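Local coordinates for protein myosin-4 (PDB 3MMI) that carries specific mRNAs, ASH1 among them, into the yeast bud as a class V myosin motor recruited through SHE3, and is represented here by its globular tail, at residues E21-D25 with S64-L70; L52-I58 with S106-L111; L71-S75 with L133-Y137. Numbering follows the deposited sequence.

Interaction 1: residues E21-D25 with S64-L70; sequences ELLMD and SLVRNGL
A Schellman motif closing helix 53-67 forms one side of this contact, and the last turn of the short N-terminal helix 19-24 lies against it. N68 is the first residue to leave helical angles (-95/13). G69 follows as the C-prime residue with positive phi (69/21), a conformation that favours glycine. The motif is defined by its two backbone bonds: L70 N to L65 O at 2.7 Å and a weak G69 N to V66 O at 3.0 Å. L70 then turns to phi/psi -90/68 and becomes the N-cap residue of helix 71-91, so the reversal joins two consecutive helices of the all-helical globular tail of this class V myosin. L23 contributes most to the contact, 106 of the 238 Å² buried in total. Its CA is 6.7 Å from the CA of L65, the nearest CA pair, and its CA-to-CB bond points toward the opposite segment. In the mt rotamer, L23 packs its CB on L70 CD1 (3.5 Å) and L65 CD2 (3.8 Å), the apolar part of the contact, while its CD1 methyl makes van der Waals contacts with S64 OG at 3.5 Å and N68 ND2 at 3.4 Å. L65 and L70 are also mt; L65 leaves its backbone sideways, yet its CD2 closes on L23. M24 adds a marginal touch, its N lying 4.4 Å from L70 CD1. D25 N bonds L22 O at 2.9 Å, and the carbonyl of L23 accepts a hydrogen bond from the hydroxyl of Y29. V66 packs on T134 and Y137 of helix 132-168.

Interaction 2: residues L52-I58 with S106-L111; sequences LGPIHVI and SNLSRL
N107 reaches over the first turn of helix 53-67 and lays its carboxamide against L52, P54 and I55. Its OD1 accepts a hydrogen bond from I55 N (3.0 Å, 146°) and also sits 3.3 Å from both L52 CA and P54 CD; chi1 is -87° and chi2 -82°. The nearest CA pair, I55 and N107, is only 5.2 Å apart. I55 (chi1 t, chi2 p) points toward the other segment, with CG1 3.8 Å from R110 CB and CD1 3.7 Å from L111 CD2; I58 CG2 meets the same L111 CD2 at 3.9 Å. L52 CD2 covers one face of the R110 guanidinium, 3.5 Å from NE, which bonds S106 O at 3.3 Å. S106 OG itself bonds the carbonyl of F205. A type I turn runs from L108 to L111. The 417 Å² buried joins the start of helix 53-67 to the turn linking helices 97-108 and 111-119, a tertiary side-chain-to-backbone hydrogen bond reinforcing the buried helix packing of the all-helical globular tail.

Interaction 3: residues L71-S75 with L133-Y137; sequences LIQSS and LTLIY
Two helix segments, 71-75 and 133-137, run almost parallel, their N-to-C directions 8° apart and their axes 11.5 Å apart at closest approach; they pack helix 71-91 beside helix 132-168 in the all-helical globular tail. Along 133-137, L133 comes first: its CD1 is 4.4 Å from L71 CD1, a marginal apolar touch of an exposed side chain. T134 (chi1 m) follows, with OG1 3.9 Å from L71 CD1; it also packs on V66 of helix 53-67. One turn after L133, Y137 N bonds L133 O at 2.8 Å, and Y137 carries most of the contact on this side. Its CA-to-CB bond points toward segment 71-75 and, with chi1 175° and chi2 81°, the ring spans the gap, the CA atoms of L71 and Y137 being the nearest pair at 7.2 Å. L71, an mt leucine, places CD2 4.2 Å from the Y137 ring centroid, 29° off the normal, in an off-centre CH-pi contact. S75 CB lies at the ring edge, 4.0 Å from Y137 CE1. At the tip, Y137 OH and S74 OG form a hydrogen bond of 2.8 Å in which either may be the donor. Tyrosine therefore bridges the broad gap between these axes in two ways, its ring packing on L71 and its hydroxyl finding a polar partner in the buried S74.

Overall arrangement
All three contacts lie on the same side of the chain's centre, in the N-terminal part of the all-helical globular tail. Helix 53-67 serves both interaction 1, at its C-terminal end, and interaction 2, at its start; their centres are 19 Å apart. Interactions 1 and 3 are neighbours, with centres 11 Å apart, and touch through V66 CG1 to T134 CG2 and L65 CD1 to S74 CA, 3.8 and 3.9 Å respectively. In sequence, interaction 1 closes before interaction 3 opens, whereas the segments of interaction 2 alternate with those of each. Helices 19-24, 53-67, 71-91, 97-108 and 132-168 are thus tied together by a buried contact and two nearer the surface.

Interaction 1: residues E21-D25 with S64-L70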
loop_
_atom_site.group_PDB
_atom_site.type_symbol
_atom_site.label_atom_id
_atom_site.label_comp_id
_atom_site.label_asym_id
_atom_site.label_seq_id
_atom_site.Cartn_x
_atom_site.Cartn_y
_atom_site.Cartn_z
ATOM N N GLU A 21 -7.054 -42.244 1.836
ATOM C CA GLU A 21 -6.246 -42.651 0.666
ATOM C C GLU A 21 -6.274 -41.552 -0.398
ATOM O O GLU A 21 -5.249 -41.285 -1.036
ATOM C CB GLU A 21 -6.766 -43.961 0.040
ATOM C CG GLU A 21 -5.946 -44.432 -1.182
ATOM C CD GLU A 21 -6.735 -45.466 -2.058
ATOM O OE1 GLU A 21 -7.699 -46.136 -1.577
ATOM O OE2 GLU A 21 -6.361 -45.611 -3.238
ATOM N N LEU A 22 -7.461 -40.962 -0.619
ATOM C CA LEU A 22 -7.590 -39.687 -1.373
ATOM C C LEU A 22 -6.642 -38.577 -0.808
ATOM O O LEU A 22 -5.718 -38.134 -1.493
ATOM C CB LEU A 22 -9.056 -39.210 -1.398
ATOM C CG LEU A 22 -10.050 -40.068 -2.181
ATOM C CD1 LEU A 22 -11.463 -39.641 -1.878
ATOM C CD2 LEU A 22 -9.768 -39.999 -3.691
ATOM N N LEU A 23 -6.816 -38.250 0.457
ATOM C CA LEU A 23 -5.961 -37.293 1.118
ATOM C C LEU A 23 -4.472 -37.603 1.128
ATOM O O LEU A 23 -3.702 -36.725 1.340
ATOM C CB LEU A 23 -6.461 -37.025 2.524
ATOM C CG LEU A 23 -7.936 -36.668 2.625
ATOM C CD1 LEU A 23 -8.364 -36.593 4.018
ATOM C CD2 LEU A 23 -8.279 -35.406 1.895
ATOM N N MET A 24 -4.054 -38.833 0.892
ATOM C CA MET A 24 -2.631 -39.112 0.836
ATOM C C MET A 24 -2.051 -38.875 -0.531
ATOM O O MET A 24 -0.867 -38.699 -0.677
ATOM C CB MET A 24 -2.330 -40.526 1.278
ATOM C CG MET A 24 -1.704 -40.608 2.606
ATOM S SD MET A 24 -2.704 -41.620 3.638
ATOM C CE MET A 24 -2.578 -43.156 2.784
ATOM N N ASP A 25 -2.912 -38.887 -1.530
ATOM C CA ASP A 25 -2.516 -38.574 -2.883
ATOM C C ASP A 25 -2.325 -37.068 -2.992
ATOM O O ASP A 25 -2.926 -36.373 -3.779
ATOM C CB ASP A 25 -3.541 -39.081 -3.875
ATOM C CG ASP A 25 -2.947 -39.384 -5.205
ATOM O OD1 ASP A 25 -3.698 -39.816 -6.080
ATOM O OD2 ASP A 25 -1.743 -39.185 -5.379
ATOM N N SER A 64 -10.215 -30.596 5.949
ATOM C CA SER A 64 -10.308 -32.088 5.935
ATOM C C SER A 64 -8.976 -32.649 6.393
ATOM O O SER A 64 -8.902 -33.364 7.374
ATOM C CB SER A 64 -10.696 -32.643 4.542
ATOM O OG SER A 64 -10.756 -34.064 4.561
ATOM N N LEU A 65 -7.916 -32.259 5.710
ATOM C CA LEU A 65 -6.570 -32.707 6.025
ATOM C C LEU A 65 -6.195 -32.523 7.487
ATOM O O LEU A 65 -5.566 -33.382 8.066
ATOM C CB LEU A 65 -5.559 -32.006 5.143
ATOM C CG LEU A 65 -5.516 -32.393 3.675
ATOM C CD1 LEU A 65 -4.726 -31.343 2.901
ATOM C CD2 LEU A 65 -4.820 -33.765 3.476
ATOM N N VAL A 66 -6.614 -31.425 8.098
ATOM C CA VAL A 66 -6.167 -31.149 9.469
ATOM C C VAL A 66 -6.902 -32.030 10.434
ATOM O O VAL A 66 -6.344 -32.505 11.433
ATOM C CB VAL A 66 -6.376 -29.619 9.919
ATOM C CG1 VAL A 66 -6.357 -29.456 11.449
ATOM C CG2 VAL A 66 -5.349 -28.701 9.252
ATOM N N ARG A 67 -8.166 -32.276 10.144
ATOM C CA ARG A 67 -9.013 -33.102 10.977
ATOM C C ARG A 67 -8.559 -34.530 11.004
ATOM O O ARG A 67 -8.673 -35.192 12.003
ATOM C CB ARG A 67 -10.437 -33.081 10.468
ATOM C CG ARG A 67 -11.291 -34.034 11.175
ATOM C CD ARG A 67 -12.394 -33.319 11.796
ATOM N NE ARG A 67 -12.996 -32.594 10.728
ATOM C CZ ARG A 67 -13.235 -33.131 9.554
ATOM N NH1 ARG A 67 -12.946 -34.384 9.349
ATOM N NH2 ARG A 67 -13.762 -32.407 8.592
ATOM N N ASN A 68 -8.046 -34.979 9.876
ATOM C CA ASN A 68 -7.591 -36.339 9.707
ATOM C C ASN A 68 -6.107 -36.392 9.973
ATOM O O ASN A 68 -5.420 -37.378 9.638
ATOM C CB ASN A 68 -7.929 -36.852 8.288
ATOM C CG ASN A 68 -9.426 -36.870 8.058
ATOM O OD1 ASN A 68 -10.155 -37.541 8.853
ATOM N ND2 ASN A 68 -9.915 -36.114 7.039
ATOM N N GLY A 69 -5.613 -35.300 10.547
ATOM C CA GLY A 69 -4.243 -35.238 11.061
ATOM C C GLY A 69 -3.166 -35.250 9.990
ATOM O O GLY A 69 -2.030 -35.595 10.282
ATOM N N LEU A 70 -3.473 -34.893 8.750
ATOM C CA LEU A 70 -2.425 -34.952 7.763
ATOM C C LEU A 70 -1.630 -33.619 7.659
ATOM O O LEU A 70 -1.663 -32.904 6.658
ATOM C CB LEU A 70 -2.946 -35.453 6.421
ATOM C CG LEU A 70 -3.478 -36.906 6.456
ATOM C CD1 LEU A 70 -4.050 -37.304 5.061
ATOM C CD2 LEU A 70 -2.308 -37.859 6.759
#

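Interaction 2: residues L52-I58 with S106-L111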
loop_
_atom_site.group_PDB
_atom_site.type_symbol
_atom_site.label_atom_id
_atom_site.label_comp_id
_atom_site.label_asym_id
_atom_site.label_seq_id
_atom_site.Cartn_x
_atom_site.Cartn_y
_atom_site.Cartn_z
ATOM N N LEU A 52 -15.922 -15.497 -3.373
ATOM C CA LEU A 52 -15.467 -16.406 -2.249
ATOM C C LEU A 52 -15.368 -17.928 -2.520
ATOM O O LEU A 52 -15.442 -18.754 -1.596
ATOM C CB LEU A 52 -16.164 -16.150 -0.892
ATOM C CG LEU A 52 -16.207 -14.735 -0.281
ATOM C CD1 LEU A 52 -16.651 -14.735 1.124
ATOM C CD2 LEU A 52 -14.924 -14.006 -0.359
ATOM N N GLY A 53 -15.147 -18.300 -3.781
ATOM C CA GLY A 53 -15.118 -19.671 -4.150
ATOM C C GLY A 53 -13.784 -20.219 -3.732
ATOM O O GLY A 53 -13.733 -21.281 -3.080
ATOM N N PRO A 54 -12.689 -19.534 -4.142
ATOM C CA PRO A 54 -11.397 -20.196 -3.938
ATOM C C PRO A 54 -11.082 -20.391 -2.495
ATOM O O PRO A 54 -10.442 -21.398 -2.142
ATOM C CB PRO A 54 -10.393 -19.251 -4.581
ATOM C CG PRO A 54 -11.158 -18.521 -5.597
ATOM C CD PRO A 54 -12.560 -18.349 -5.010
ATOM N N ILE A 55 -11.570 -19.490 -1.650
ATOM C CA ILE A 55 -11.301 -19.655 -0.228
ATOM C C ILE A 55 -12.117 -20.811 0.323
ATOM O O ILE A 55 -11.774 -21.451 1.326
ATOM C CB ILE A 55 -11.448 -18.320 0.630
ATOM C CG1 ILE A 55 -10.900 -18.497 2.044
ATOM C CG2 ILE A 55 -12.947 -17.836 0.776
ATOM C CD1 ILE A 55 -9.405 -18.899 2.081
ATOM N N HIS A 56 -13.215 -21.093 -0.362
ATOM C CA HIS A 56 -14.066 -22.208 0.027
ATOM C C HIS A 56 -13.368 -23.520 -0.370
ATOM O O HIS A 56 -13.282 -24.438 0.395
ATOM C CB HIS A 56 -15.474 -22.041 -0.572
ATOM C CG HIS A 56 -16.414 -23.160 -0.202
ATOM N ND1 HIS A 56 -16.946 -23.280 1.083
ATOM C CD2 HIS A 56 -16.838 -24.259 -0.924
ATOM C CE1 HIS A 56 -17.688 -24.379 1.130
ATOM N NE2 HIS A 56 -17.628 -24.999 -0.071
ATOM N N VAL A 57 -12.808 -23.579 -1.550
ATOM C CA VAL A 57 -12.171 -24.793 -1.987
ATOM C C VAL A 57 -10.911 -25.049 -1.146
ATOM O O VAL A 57 -10.741 -26.153 -0.593
ATOM C CB VAL A 57 -11.784 -24.675 -3.475
ATOM C CG1 VAL A 57 -11.019 -25.923 -3.962
ATOM C CG2 VAL A 57 -12.974 -24.479 -4.285
ATOM N N ILE A 58 -10.028 -24.028 -1.050
ATOM C CA ILE A 58 -8.804 -24.113 -0.239
ATOM C C ILE A 58 -9.108 -24.565 1.176
ATOM O O ILE A 58 -8.479 -25.460 1.726
ATOM C CB ILE A 58 -8.073 -22.782 -0.181
ATOM C CG1 ILE A 58 -7.342 -22.533 -1.496
ATOM C CG2 ILE A 58 -6.991 -22.805 0.934
ATOM C CD1 ILE A 58 -7.245 -21.030 -1.910
ATOM N N SER A 106 -8.989 -10.567 -1.525
ATOM C CA SER A 106 -10.129 -10.778 -0.681
ATOM C C SER A 106 -10.303 -12.223 -0.236
ATOM O O SER A 106 -10.649 -12.452 0.912
ATOM C CB SER A 106 -11.397 -10.339 -1.398
ATOM O OG SER A 106 -12.420 -10.439 -0.423
ATOM N N ASN A 107 -10.000 -13.189 -1.137
ATOM C CA ASN A 107 -10.038 -14.633 -0.823
ATOM C C ASN A 107 -8.905 -15.006 0.175
ATOM O O ASN A 107 -9.154 -15.637 1.171
ATOM C CB ASN A 107 -10.008 -15.477 -2.129
ATOM C CG ASN A 107 -11.454 -15.710 -2.724
ATOM O OD1 ASN A 107 -12.172 -16.611 -2.280
ATOM N ND2 ASN A 107 -11.855 -14.880 -3.704
ATOM N N LEU A 108 -7.672 -14.604 -0.133
ATOM C CA LEU A 108 -6.512 -14.987 0.720
ATOM C C LEU A 108 -6.620 -14.365 2.092
ATOM O O LEU A 108 -6.146 -14.942 3.099
ATOM C CB LEU A 108 -5.190 -14.546 0.124
ATOM C CG LEU A 108 -4.798 -15.234 -1.168
ATOM C CD1 LEU A 108 -3.393 -14.782 -1.495
ATOM C CD2 LEU A 108 -4.959 -16.757 -1.133
ATOM N N SER A 109 -7.306 -13.221 2.123
ATOM C CA SER A 109 -7.357 -12.425 3.319
ATOM C C SER A 109 -8.107 -13.130 4.412
ATOM O O SER A 109 -8.018 -12.744 5.573
ATOM C CB SER A 109 -7.930 -11.007 3.107
ATOM O OG SER A 109 -9.361 -11.058 3.182
ATOM N N ARG A 110 -8.759 -14.207 4.067
ATOM C CA ARG A 110 -9.560 -14.959 5.036
ATOM C C ARG A 110 -8.783 -16.163 5.593
ATOM O O ARG A 110 -9.251 -16.798 6.495
ATOM C CB ARG A 110 -10.893 -15.441 4.357
ATOM C CG ARG A 110 -11.943 -14.312 4.163
ATOM C CD ARG A 110 -12.859 -14.399 2.974
ATOM N NE ARG A 110 -13.376 -13.039 2.583
ATOM C CZ ARG A 110 -14.435 -12.525 3.167
ATOM N NH1 ARG A 110 -14.997 -13.185 4.144
ATOM N NH2 ARG A 110 -14.934 -11.396 2.807
ATOM N N LEU A 111 -7.666 -16.533 4.983
ATOM C CA LEU A 111 -6.848 -17.711 5.452
ATOM C C LEU A 111 -6.367 -17.580 6.915
ATOM O O LEU A 111 -6.536 -18.472 7.701
ATOM C CB LEU A 111 -5.653 -17.955 4.531
ATOM C CG LEU A 111 -5.844 -18.754 3.290
ATOM C CD1 LEU A 111 -4.567 -18.890 2.570
ATOM C CD2 LEU A 111 -6.319 -20.142 3.751
#

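Interaction 3: residues L71-S75 with L133-Y137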
loop_
_atom_site.group_PDB
_atom_site.type_symbol
_atom_site.label_atom_id
_atom_site.label_comp_id
_atom_site.label_asym_id
_atom_site.label_seq_id
_atom_site.Cartn_x
_atom_site.Cartn_y
_atom_site.Cartn_z
ATOM N N LEU A 71 -0.882 -33.294 8.715
ATOM C CA LEU A 71 -0.560 -31.895 8.930
ATOM C C LEU A 71 0.486 -31.493 7.911
ATOM O O LEU A 71 0.535 -30.341 7.438
ATOM C CB LEU A 71 -0.086 -31.692 10.342
ATOM C CG LEU A 71 -1.164 -31.879 11.412
ATOM C CD1 LEU A 71 -0.498 -31.726 12.775
ATOM C CD2 LEU A 71 -2.246 -30.840 11.250
ATOM N N ILE A 72 1.288 -32.452 7.532
ATOM C CA ILE A 72 2.330 -32.205 6.599
ATOM C C ILE A 72 1.782 -32.060 5.226
ATOM O O ILE A 72 2.321 -31.350 4.438
ATOM C CB ILE A 72 3.272 -33.361 6.530
ATOM C CG1 ILE A 72 3.806 -33.697 7.894
ATOM C CG2 ILE A 72 4.391 -33.049 5.611
ATOM C CD1 ILE A 72 4.040 -35.154 8.038
ATOM N N GLN A 73 0.723 -32.781 4.927
ATOM C CA GLN A 73 0.108 -32.686 3.634
ATOM C C GLN A 73 -0.542 -31.330 3.465
ATOM O O GLN A 73 -0.471 -30.728 2.421
ATOM C CB GLN A 73 -0.937 -33.772 3.491
ATOM C CG GLN A 73 -0.436 -35.027 2.897
ATOM N N SER A 74 -1.166 -30.856 4.526
ATOM C CA SER A 74 -1.748 -29.535 4.546
ATOM C C SER A 74 -0.707 -28.462 4.244
ATOM O O SER A 74 -0.900 -27.649 3.380
ATOM C CB SER A 74 -2.407 -29.294 5.886
ATOM O OG SER A 74 -3.166 -28.137 5.892
ATOM N N SER A 75 0.396 -28.474 4.962
ATOM C CA SER A 75 1.435 -27.554 4.690
ATOM C C SER A 75 1.844 -27.547 3.206
ATOM O O SER A 75 1.963 -26.456 2.595
ATOM C CB SER A 75 2.592 -27.848 5.634
ATOM O OG SER A 75 3.883 -27.679 5.018
ATOM N N LEU A 133 -0.114 -30.514 18.964
ATOM C CA LEU A 133 0.624 -30.381 17.737
ATOM C C LEU A 133 -0.233 -29.712 16.650
ATOM O O LEU A 133 0.298 -28.957 15.786
ATOM C CB LEU A 133 1.016 -31.788 17.258
ATOM C CG LEU A 133 2.511 -31.938 16.995
ATOM C CD1 LEU A 133 2.710 -32.666 15.652
ATOM C CD2 LEU A 133 3.198 -30.573 16.940
ATOM N N THR A 134 -1.530 -30.086 16.641
ATOM C CA THR A 134 -2.483 -29.501 15.694
ATOM C C THR A 134 -2.678 -27.986 15.996
ATOM O O THR A 134 -2.658 -27.154 15.102
ATOM C CB THR A 134 -3.865 -30.241 15.702
ATOM O OG1 THR A 134 -3.722 -31.467 14.982
ATOM C CG2 THR A 134 -4.957 -29.401 15.006
ATOM N N LEU A 135 -2.849 -27.674 17.258
ATOM C CA LEU A 135 -2.872 -26.314 17.678
ATOM C C LEU A 135 -1.629 -25.482 17.262
ATOM O O LEU A 135 -1.784 -24.356 16.782
ATOM C CB LEU A 135 -3.034 -26.190 19.174
ATOM C CG LEU A 135 -4.432 -26.489 19.701
ATOM C CD1 LEU A 135 -4.418 -26.209 21.176
ATOM C CD2 LEU A 135 -5.521 -25.665 19.025
ATOM N N ILE A 136 -0.431 -26.042 17.441
ATOM C CA ILE A 136 0.796 -25.472 16.964
ATOM C C ILE A 136 0.843 -25.339 15.456
ATOM O O ILE A 136 1.246 -24.266 14.985
ATOM C CB ILE A 136 2.038 -26.292 17.421
ATOM C CG1 ILE A 136 2.231 -26.158 18.938
ATOM C CG2 ILE A 136 3.321 -25.925 16.657
ATOM C CD1 ILE A 136 3.252 -27.188 19.516
ATOM N N TYR A 137 0.487 -26.394 14.701
ATOM C CA TYR A 137 0.366 -26.260 13.249
ATOM C C TYR A 137 -0.517 -25.024 12.853
ATOM O O TYR A 137 -0.157 -24.250 12.015
ATOM C CB TYR A 137 -0.167 -27.571 12.598
ATOM C CG TYR A 137 -0.402 -27.407 11.156
ATOM C CD1 TYR A 137 0.636 -27.498 10.244
ATOM C CD2 TYR A 137 -1.720 -27.073 10.689
ATOM C CE1 TYR A 137 0.419 -27.293 8.918
ATOM C CE2 TYR A 137 -1.968 -26.893 9.313
ATOM C CZ TYR A 137 -0.899 -26.985 8.456
ATOM O OH TYR A 137 -1.079 -26.741 7.114
#